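Local coordinates for protein computational Design of Enzyme (Synthetic construct, PDB 3TP4) that is a computationally designed enzyme, probably made to carry an activated nucleophile in a catalytic triad on a TIM-barrel scaffold related to glycosyl hydrolase family 26, at residues 32-37 / 341-346; 54-57 / 63-66; 235-240 / 272-277. One frame throughout, in Å; residues are numbered along the deposited sequence.

Contact 1: residues 32-37 / 341-346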
loop_
_atom_site.group_PDB
_atom_site.type_symbol
_atom_site.label_atom_id
_atom_site.label_comp_id
_atom_site.label_asym_id
_atom_site.label_seq_id
_atom_site.Cartn_x
_atom_site.Cartn_y
_atom_site.Cartn_z
ATOM N N ILE A 32 5.338 -9.823 15.906
ATOM C CA ILE A 32 4.606 -8.955 15.000
ATOM C C ILE A 32 4.806 -7.497 15.433
ATOM O O ILE A 32 4.545 -7.136 16.586
ATOM C CB ILE A 32 3.119 -9.364 14.921
ATOM C CG1 ILE A 32 2.394 -8.586 13.809
ATOM C CG2 ILE A 32 2.442 -9.189 16.280
ATOM C CD1 ILE A 32 1.055 -9.212 13.395
ATOM N N LEU A 33 5.323 -6.674 14.525
ATOM C CA LEU A 33 5.600 -5.285 14.866
ATOM C C LEU A 33 4.292 -4.523 15.070
ATOM O O LEU A 33 3.411 -4.524 14.202
ATOM C CB LEU A 33 6.405 -4.564 13.771
ATOM C CG LEU A 33 7.650 -5.071 13.023
ATOM C CD1 LEU A 33 8.685 -3.963 12.868
ATOM C CD2 LEU A 33 8.282 -6.320 13.568
ATOM N N PHE A 34 4.169 -3.858 16.210
ATOM C CA PHE A 34 3.022 -2.989 16.434
ATOM C C PHE A 34 3.244 -1.630 15.772
ATOM O O PHE A 34 4.285 -1.001 15.957
ATOM C CB PHE A 34 2.753 -2.771 17.928
ATOM C CG PHE A 34 1.721 -1.711 18.182
ATOM C CD1 PHE A 34 0.384 -1.958 17.896
ATOM C CD2 PHE A 34 2.094 -0.452 18.652
ATOM C CE1 PHE A 34 -0.575 -0.979 18.116
ATOM C CE2 PHE A 34 1.145 0.537 18.876
ATOM C CZ PHE A 34 -0.184 0.279 18.619
ATOM N N GLY A 35 2.257 -1.185 15.007
ATOM C CA GLY A 35 2.329 0.108 14.342
ATOM C C GLY A 35 1.224 1.053 14.778
ATOM O O GLY A 35 0.149 0.624 15.216
ATOM N N HIS A 36 1.494 2.351 14.669
ATOM C CA HIS A 36 0.520 3.363 15.042
ATOM C C HIS A 36 0.609 4.528 14.067
ATOM O O HIS A 36 1.706 4.982 13.726
ATOM C CB HIS A 36 0.772 3.844 16.475
ATOM C CG HIS A 36 -0.278 4.778 17.001
ATOM N ND1 HIS A 36 0.024 5.861 17.798
ATOM C CD2 HIS A 36 -1.625 4.778 16.859
ATOM C CE1 HIS A 36 -1.088 6.498 18.115
ATOM N NE2 HIS A 36 -2.104 5.862 17.560
ATOM N N HIS A 37 -0.552 4.990 13.620
ATOM C CA HIS A 37 -0.651 6.048 12.611
ATOM C C HIS A 37 -0.471 7.433 13.231
ATOM O O HIS A 37 -1.107 7.757 14.245
ATOM C CB HIS A 37 -2.003 5.959 11.903
ATOM C CG HIS A 37 -2.004 6.544 10.525
ATOM N ND1 HIS A 37 -1.491 5.879 9.433
ATOM C CD2 HIS A 37 -2.450 7.736 10.063
ATOM C CE1 HIS A 37 -1.620 6.635 8.356
ATOM N NE2 HIS A 37 -2.202 7.767 8.711
ATOM N N GLU A 341 -5.397 -0.748 30.380
ATOM C CA GLU A 341 -4.679 -1.877 30.971
ATOM C C GLU A 341 -4.493 -3.020 29.973
ATOM O O GLU A 341 -3.419 -3.622 29.895
ATOM C CB GLU A 341 -5.385 -2.373 32.244
ATOM C CG GLU A 341 -4.757 -3.615 32.837
ATOM C CD GLU A 341 -5.297 -3.951 34.219
ATOM O OE1 GLU A 341 -6.481 -3.642 34.494
ATOM O OE2 GLU A 341 -4.529 -4.519 35.033
ATOM N N ASP A 342 -5.526 -3.316 29.190
ATOM C CA ASP A 342 -5.423 -4.411 28.248
ATOM C C ASP A 342 -4.398 -4.094 27.163
ATOM O O ASP A 342 -3.641 -4.969 26.745
ATOM C CB ASP A 342 -6.774 -4.740 27.610
ATOM C CG ASP A 342 -6.730 -6.025 26.786
ATOM O OD1 ASP A 342 -6.732 -7.121 27.382
ATOM O OD2 ASP A 342 -6.715 -5.943 25.544
ATOM N N PHE A 343 -4.375 -2.849 26.704
ATOM C CA PHE A 343 -3.409 -2.476 25.682
ATOM C C PHE A 343 -1.985 -2.581 26.230
ATOM O O PHE A 343 -1.088 -3.082 25.553
ATOM C CB PHE A 343 -3.674 -1.078 25.100
ATOM C CG PHE A 343 -2.709 -0.706 24.011
ATOM C CD1 PHE A 343 -2.853 -1.223 22.736
ATOM C CD2 PHE A 343 -1.627 0.118 24.277
ATOM C CE1 PHE A 343 -1.957 -0.906 21.739
ATOM C CE2 PHE A 343 -0.724 0.434 23.285
ATOM C CZ PHE A 343 -0.889 -0.077 22.016
ATOM N N GLN A 344 -1.782 -2.131 27.460
ATOM C CA GLN A 344 -0.486 -2.295 28.114
ATOM C C GLN A 344 -0.066 -3.765 28.143
ATOM O O GLN A 344 1.105 -4.077 27.947
ATOM C CB GLN A 344 -0.525 -1.726 29.542
ATOM C CG GLN A 344 -0.517 -0.206 29.552
ATOM C CD GLN A 344 -0.848 0.387 30.893
ATOM O OE1 GLN A 344 -1.685 -0.133 31.636
ATOM N NE2 GLN A 344 -0.201 1.503 31.211
ATOM N N ALA A 345 -1.022 -4.661 28.389
ATOM C CA ALA A 345 -0.726 -6.095 28.437
ATOM C C ALA A 345 -0.395 -6.608 27.040
ATOM O O ALA A 345 0.532 -7.400 26.844
ATOM C CB ALA A 345 -1.914 -6.868 29.034
ATOM N N TYR A 346 -1.183 -6.166 26.070
ATOM C CA TYR A 346 -0.886 -6.422 24.674
ATOM C C TYR A 346 0.551 -6.013 24.335
ATOM O O TYR A 346 1.281 -6.767 23.695
ATOM C CB TYR A 346 -1.876 -5.653 23.802
ATOM C CG TYR A 346 -1.475 -5.557 22.357
ATOM C CD1 TYR A 346 -0.702 -4.495 21.901
ATOM C CD2 TYR A 346 -1.873 -6.521 21.440
ATOM C CE1 TYR A 346 -0.323 -4.414 20.584
ATOM C CE2 TYR A 346 -1.521 -6.434 20.119
ATOM C CZ TYR A 346 -0.741 -5.384 19.693
ATOM O OH TYR A 346 -0.370 -5.304 18.365
#
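Phe34, Phe343 and Tyr346 form an aromatic cluster on the outside of a TIM barrel. Phe34 belongs to strand 32-37 of the parallel barrel sheet, and the other two rings come from helix 340-348, one turn apart. All three residues are buried.

Two edge-to-face pairs share the ring of Phe34. Both are offset, and in both the helix residue supplies the edge and Phe34 the face. The Phe343 ring meets Phe34 with centroids 5.3 Å apart and planes at 65°. The two side chains arrive from opposite directions. The Tyr346 ring sits 5.7 Å from the Phe34 ring, centroid to centroid, and its plane is turned by 75°. The first torsion of Phe34 (171°) sets CG anti to the backbone N and carries the ring out to the helix.

The apolar contacts divide the Phe34 ring between the two partners. Its far end takes Phe343: Phe34 CZ lies 3.5 Å from Phe343 CZ, and Phe343 CE1 is close to the same end. Its near side takes Tyr346, with Phe34 CD1 3.7 Å from Tyr346 CE1. Contact between the segments is thus carried by side chains, while the backbones stay apart, at 9.7 Å between the CA atoms of Phe34 and Tyr346.

Around the cluster, Phe300 adds another edge-to-face ring to Phe343, and Phe354 meets Phe34. On the same strand, His37 is hydrogen-bonded to Ser70 and Glu320, an arrangement consistent with a Ser-His-Glu triad, probably the designed one.

One polar atom is enclosed by this apolar packing. Tyr346 OH has no hydrogen-bond partner in the model, and it rests 3.5 Å from Phe34 CD1.

Contact 2: residues 54-57 / 63-66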
loop_
_atom_site.group_PDB
_atom_site.type_symbol
_atom_site.label_atom_id
_atom_site.label_comp_id
_atom_site.label_asym_id
_atom_site.label_seq_id
_atom_site.Cartn_x
_atom_site.Cartn_y
_atom_site.Cartn_z
ATOM N N SER A 54 5.050 10.423 21.753
ATOM C CA SER A 54 3.935 9.568 21.332
ATOM C C SER A 54 3.113 9.048 22.516
ATOM O O SER A 54 3.675 8.706 23.555
ATOM C CB SER A 54 4.489 8.373 20.553
ATOM O OG SER A 54 3.492 7.391 20.328
ATOM N N ASP A 55 1.794 8.972 22.361
ATOM C CA ASP A 55 0.953 8.321 23.365
ATOM C C ASP A 55 1.399 6.878 23.607
ATOM O O ASP A 55 1.237 6.346 24.700
ATOM C CB ASP A 55 -0.511 8.276 22.928
ATOM C CG ASP A 55 -1.186 9.634 22.986
ATOM O OD1 ASP A 55 -0.595 10.565 23.560
ATOM O OD2 ASP A 55 -2.308 9.759 22.458
ATOM N N VAL A 56 1.923 6.240 22.569
ATOM C CA VAL A 56 2.357 4.856 22.679
ATOM C C VAL A 56 3.544 4.753 23.623
ATOM O O VAL A 56 3.600 3.870 24.467
ATOM C CB VAL A 56 2.747 4.265 21.319
ATOM C CG1 VAL A 56 3.309 2.858 21.510
ATOM C CG2 VAL A 56 1.548 4.235 20.398
ATOM N N LYS A 57 4.496 5.663 23.465
ATOM C CA LYS A 57 5.633 5.732 24.370
ATOM C C LYS A 57 5.163 6.026 25.797
ATOM O O LYS A 57 5.612 5.384 26.746
ATOM C CB LYS A 57 6.628 6.792 23.869
ATOM C CG LYS A 57 7.724 7.194 24.853
ATOM C CD LYS A 57 8.669 6.034 25.167
ATOM C CE LYS A 57 9.774 6.475 26.121
ATOM N NZ LYS A 57 10.739 5.372 26.428
ATOM N N PHE A 63 8.186 3.329 21.863
ATOM C CA PHE A 63 7.526 3.772 20.644
ATOM C C PHE A 63 7.119 2.535 19.859
ATOM O O PHE A 63 7.660 1.459 20.091
ATOM C CB PHE A 63 8.469 4.633 19.814
ATOM C CG PHE A 63 8.814 5.948 20.451
ATOM C CD1 PHE A 63 9.890 6.055 21.319
ATOM C CD2 PHE A 63 8.071 7.082 20.174
ATOM C CE1 PHE A 63 10.217 7.282 21.903
ATOM C CE2 PHE A 63 8.390 8.314 20.766
ATOM C CZ PHE A 63 9.458 8.411 21.620
ATOM N N PRO A 64 6.164 2.679 18.927
ATOM C CA PRO A 64 5.794 1.519 18.104
ATOM C C PRO A 64 6.944 1.127 17.192
ATOM O O PRO A 64 7.823 1.952 16.920
ATOM C CB PRO A 64 4.624 2.033 17.262
ATOM C CG PRO A 64 4.776 3.528 17.265
ATOM C CD PRO A 64 5.420 3.897 18.560
ATOM N N ALA A 65 6.941 -0.118 16.729
ATOM C CA ALA A 65 7.956 -0.578 15.777
ATOM C C ALA A 65 7.649 -0.035 14.387
ATOM O O ALA A 65 8.554 0.133 13.563
ATOM C CB ALA A 65 8.020 -2.113 15.742
ATOM N N VAL A 66 6.372 0.232 14.122
ATOM C CA VAL A 66 5.972 0.789 12.830
ATOM C C VAL A 66 5.317 2.166 13.016
ATOM O O VAL A 66 4.403 2.319 13.818
ATOM C CB VAL A 66 5.038 -0.169 12.062
ATOM C CG1 VAL A 66 4.289 0.585 10.963
ATOM C CG2 VAL A 66 5.841 -1.365 11.470
#
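This is a local packing contact between the start of helix 55-60 and the loop that leads from that helix into barrel strand 66-70. Phe63 and Lys57 make its main part. The Lys57 side chain lies over one face of the Phe63 ring in a CH-pi contact. Lys57 CB stands 3.8 Å from the Phe63 ring centroid and only 7° off the ring normal. A bend at chi2 (65°) keeps the aliphatic chain close to the ring, with Lys57 CD 3.8 Å from Phe63 CE1. Lys57 NZ hydrogen-bonds to Gly61 O. Ser54 CB reaches Phe63 CD2 at 3.8 Å, obliquely to the ring.

Ser54 is also the N-cap of the helix. Its OG accepts from Val56 N at 3.0 Å, with an N-H...O angle of 141°, and it hydrogen-bonds to Thr39 OG1 as well. Deeper in, Val56 CG1 packs on Pro64 CD at 3.8 Å.

Val56 and Pro64 both touch Phe34 of strand 32-37, so the inner side of the contact is laid against the barrel. Val66 then enters strand 66-70 beside strand 32-37.

Contact 3: residues 235-240 / 272-277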
loop_
_atom_site.group_PDB
_atom_site.type_symbol
_atom_site.label_atom_id
_atom_site.label_comp_id
_atom_site.label_asym_id
_atom_site.label_seq_id
_atom_site.Cartn_x
_atom_site.Cartn_y
_atom_site.Cartn_z
ATOM N N PRO A 235 -2.863 -6.263 -7.962
ATOM C CA PRO A 235 -2.133 -5.677 -9.095
ATOM C C PRO A 235 -1.171 -6.641 -9.801
ATOM O O PRO A 235 -0.817 -6.394 -10.953
ATOM C CB PRO A 235 -1.348 -4.515 -8.450
ATOM C CG PRO A 235 -2.060 -4.214 -7.212
ATOM C CD PRO A 235 -2.566 -5.558 -6.711
ATOM N N GLY A 236 -0.746 -7.705 -9.128
ATOM C CA GLY A 236 0.155 -8.671 -9.744
ATOM C C GLY A 236 1.478 -8.821 -9.013
ATOM O O GLY A 236 1.934 -7.891 -8.347
ATOM N N ASP A 237 2.110 -9.983 -9.170
ATOM C CA ASP A 237 3.369 -10.286 -8.492
ATOM C C ASP A 237 4.494 -9.300 -8.798
ATOM O O ASP A 237 5.345 -9.041 -7.945
ATOM C CB ASP A 237 3.851 -11.693 -8.842
ATOM C CG ASP A 237 2.865 -12.772 -8.435
ATOM O OD1 ASP A 237 1.933 -12.491 -7.655
ATOM O OD2 ASP A 237 3.041 -13.917 -8.892
ATOM N N ALA A 238 4.516 -8.753 -10.008
ATOM C CA ALA A 238 5.584 -7.824 -10.380
ATOM C C ALA A 238 5.393 -6.451 -9.751
ATOM O O ALA A 238 6.218 -5.560 -9.939
ATOM C CB ALA A 238 5.667 -7.688 -11.903
ATOM N N PHE A 239 4.305 -6.277 -9.009
ATOM C CA PHE A 239 3.918 -4.939 -8.551
ATOM C C PHE A 239 3.739 -4.773 -7.043
ATOM O O PHE A 239 3.686 -3.647 -6.552
ATOM C CB PHE A 239 2.641 -4.495 -9.274
ATOM C CG PHE A 239 2.818 -4.375 -10.756
ATOM C CD1 PHE A 239 3.385 -3.240 -11.300
ATOM C CD2 PHE A 239 2.454 -5.414 -11.599
ATOM C CE1 PHE A 239 3.584 -3.124 -12.672
ATOM C CE2 PHE A 239 2.638 -5.310 -12.975
ATOM C CZ PHE A 239 3.203 -4.152 -13.510
ATOM N N VAL A 240 3.646 -5.884 -6.321
ATOM C CA VAL A 240 3.371 -5.857 -4.883
ATOM C C VAL A 240 4.463 -6.584 -4.086
ATOM O O VAL A 240 4.816 -7.718 -4.421
ATOM C CB VAL A 240 2.024 -6.549 -4.577
ATOM C CG1 VAL A 240 1.770 -6.592 -3.067
ATOM C CG2 VAL A 240 0.873 -5.835 -5.304
ATOM N N ASP A 272 3.405 -16.647 1.344
ATOM C CA ASP A 272 4.364 -17.759 1.309
ATOM C C ASP A 272 4.490 -18.371 -0.083
ATOM O O ASP A 272 5.595 -18.651 -0.545
ATOM C CB ASP A 272 4.000 -18.837 2.328
ATOM C CG ASP A 272 4.267 -18.398 3.759
ATOM O OD1 ASP A 272 4.915 -17.340 3.954
ATOM O OD2 ASP A 272 3.830 -19.112 4.685
ATOM N N GLU A 273 3.363 -18.576 -0.758
ATOM C CA GLU A 273 3.410 -19.169 -2.095
ATOM C C GLU A 273 4.111 -18.255 -3.092
ATOM O O GLU A 273 4.765 -18.727 -4.020
ATOM C CB GLU A 273 2.005 -19.512 -2.576
ATOM C CG GLU A 273 1.365 -20.592 -1.731
ATOM C CD GLU A 273 -0.139 -20.637 -1.880
ATOM O OE1 GLU A 273 -0.661 -19.989 -2.818
ATOM O OE2 GLU A 273 -0.793 -21.317 -1.055
ATOM N N LYS A 274 4.003 -16.945 -2.892
ATOM C CA LYS A 274 4.591 -16.006 -3.850
ATOM C C LYS A 274 6.001 -15.581 -3.457
ATOM O O LYS A 274 6.665 -14.873 -4.205
ATOM C CB LYS A 274 3.691 -14.776 -4.034
ATOM C CG LYS A 274 2.320 -15.108 -4.674
ATOM C CD LYS A 274 1.401 -13.892 -4.698
ATOM C CE LYS A 274 0.074 -14.199 -5.401
ATOM N NZ LYS A 274 0.280 -14.585 -6.823
ATOM N N GLY A 275 6.453 -16.018 -2.286
ATOM C CA GLY A 275 7.740 -15.589 -1.763
ATOM C C GLY A 275 7.692 -14.123 -1.362
ATOM O O GLY A 275 8.681 -13.406 -1.474
ATOM N N LYS A 276 6.523 -13.677 -0.913
ATOM C CA LYS A 276 6.328 -12.286 -0.525
ATOM C C LYS A 276 6.111 -12.161 0.980
ATOM O O LYS A 276 6.160 -13.149 1.711
ATOM C CB LYS A 276 5.134 -11.685 -1.284
ATOM C CG LYS A 276 5.370 -11.589 -2.813
ATOM C CD LYS A 276 4.195 -10.917 -3.523
ATOM C CE LYS A 276 4.414 -10.888 -5.052
ATOM N NZ LYS A 276 5.716 -10.249 -5.382
ATOM N N VAL A 277 5.876 -10.934 1.428
ATOM C CA VAL A 277 5.583 -10.650 2.829
ATOM C C VAL A 277 4.096 -10.369 2.999
ATOM O O VAL A 277 3.497 -9.695 2.167
ATOM C CB VAL A 277 6.363 -9.403 3.299
ATOM C CG1 VAL A 277 5.809 -8.878 4.642
ATOM C CG2 VAL A 277 7.857 -9.707 3.387
#
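Lys274 and Lys276 reach across to the loop 235-240 and bind it with three polar interactions. Lys274 NZ forms a salt bridge with Asp237 OD1 at 2.8 Å, on the syn lone pair of that oxygen. Tyr234 OH bonds to the same OD1, which probably helps fix the carboxylate. Lys276 NZ grips two backbone carbonyls. It gives a bond to Asp237 O at 2.9 Å, in the carbonyl plane, with a C=O...N angle of 128°. It gives another to Val240 O, also at 2.9 Å, nearly in line with that carbonyl (176°). A final bend at chi4 (-54°) turns the amine of Lys276 between the two oxygens. The two bonds hold carbonyls three residues apart on one amine, and a backbone hydrogen bond from Phe239 N to Gly236 O closes the turn there.

The apolar contact is small: Lys276 CE lies 3.9 Å from Asp237 CB. Both lysine chains also touch Tyr234.

Lys274 ends helix 254-274, Gly275 follows with positive phi in a Schellman motif, and Lys276 lies just beyond. Val277 then pairs through backbone hydrogen bonds with Asp241 and Leu243, at the start of neighbouring strand 242-249. Val277 packs on helix 15-27, while Val240 leans on Tyr197 of helix 190-207 and Trp217 of strand 213-217.

Overall arrangement
Contacts 1 and 2 are neighbours, with centres 9 Å apart. They meet where strand 32-37 runs beside the start of strand 66-70: His36 N lies 3.0 Å from Val66 O, a probable hydrogen bond. This pairing joins the two strands that carry His37 and Ser70 of the probable triad, which Glu320 would complete. Contact 2 also lies inside the chain loop that contact 1 closes. Contact 3 falls within that loop too, but elsewhere in the barrel. Its centre is about 27 Å from that of contact 1 and about 29 Å from that of contact 2; the nearest atoms are about 9 Å and 10 Å apart, so it touches neither.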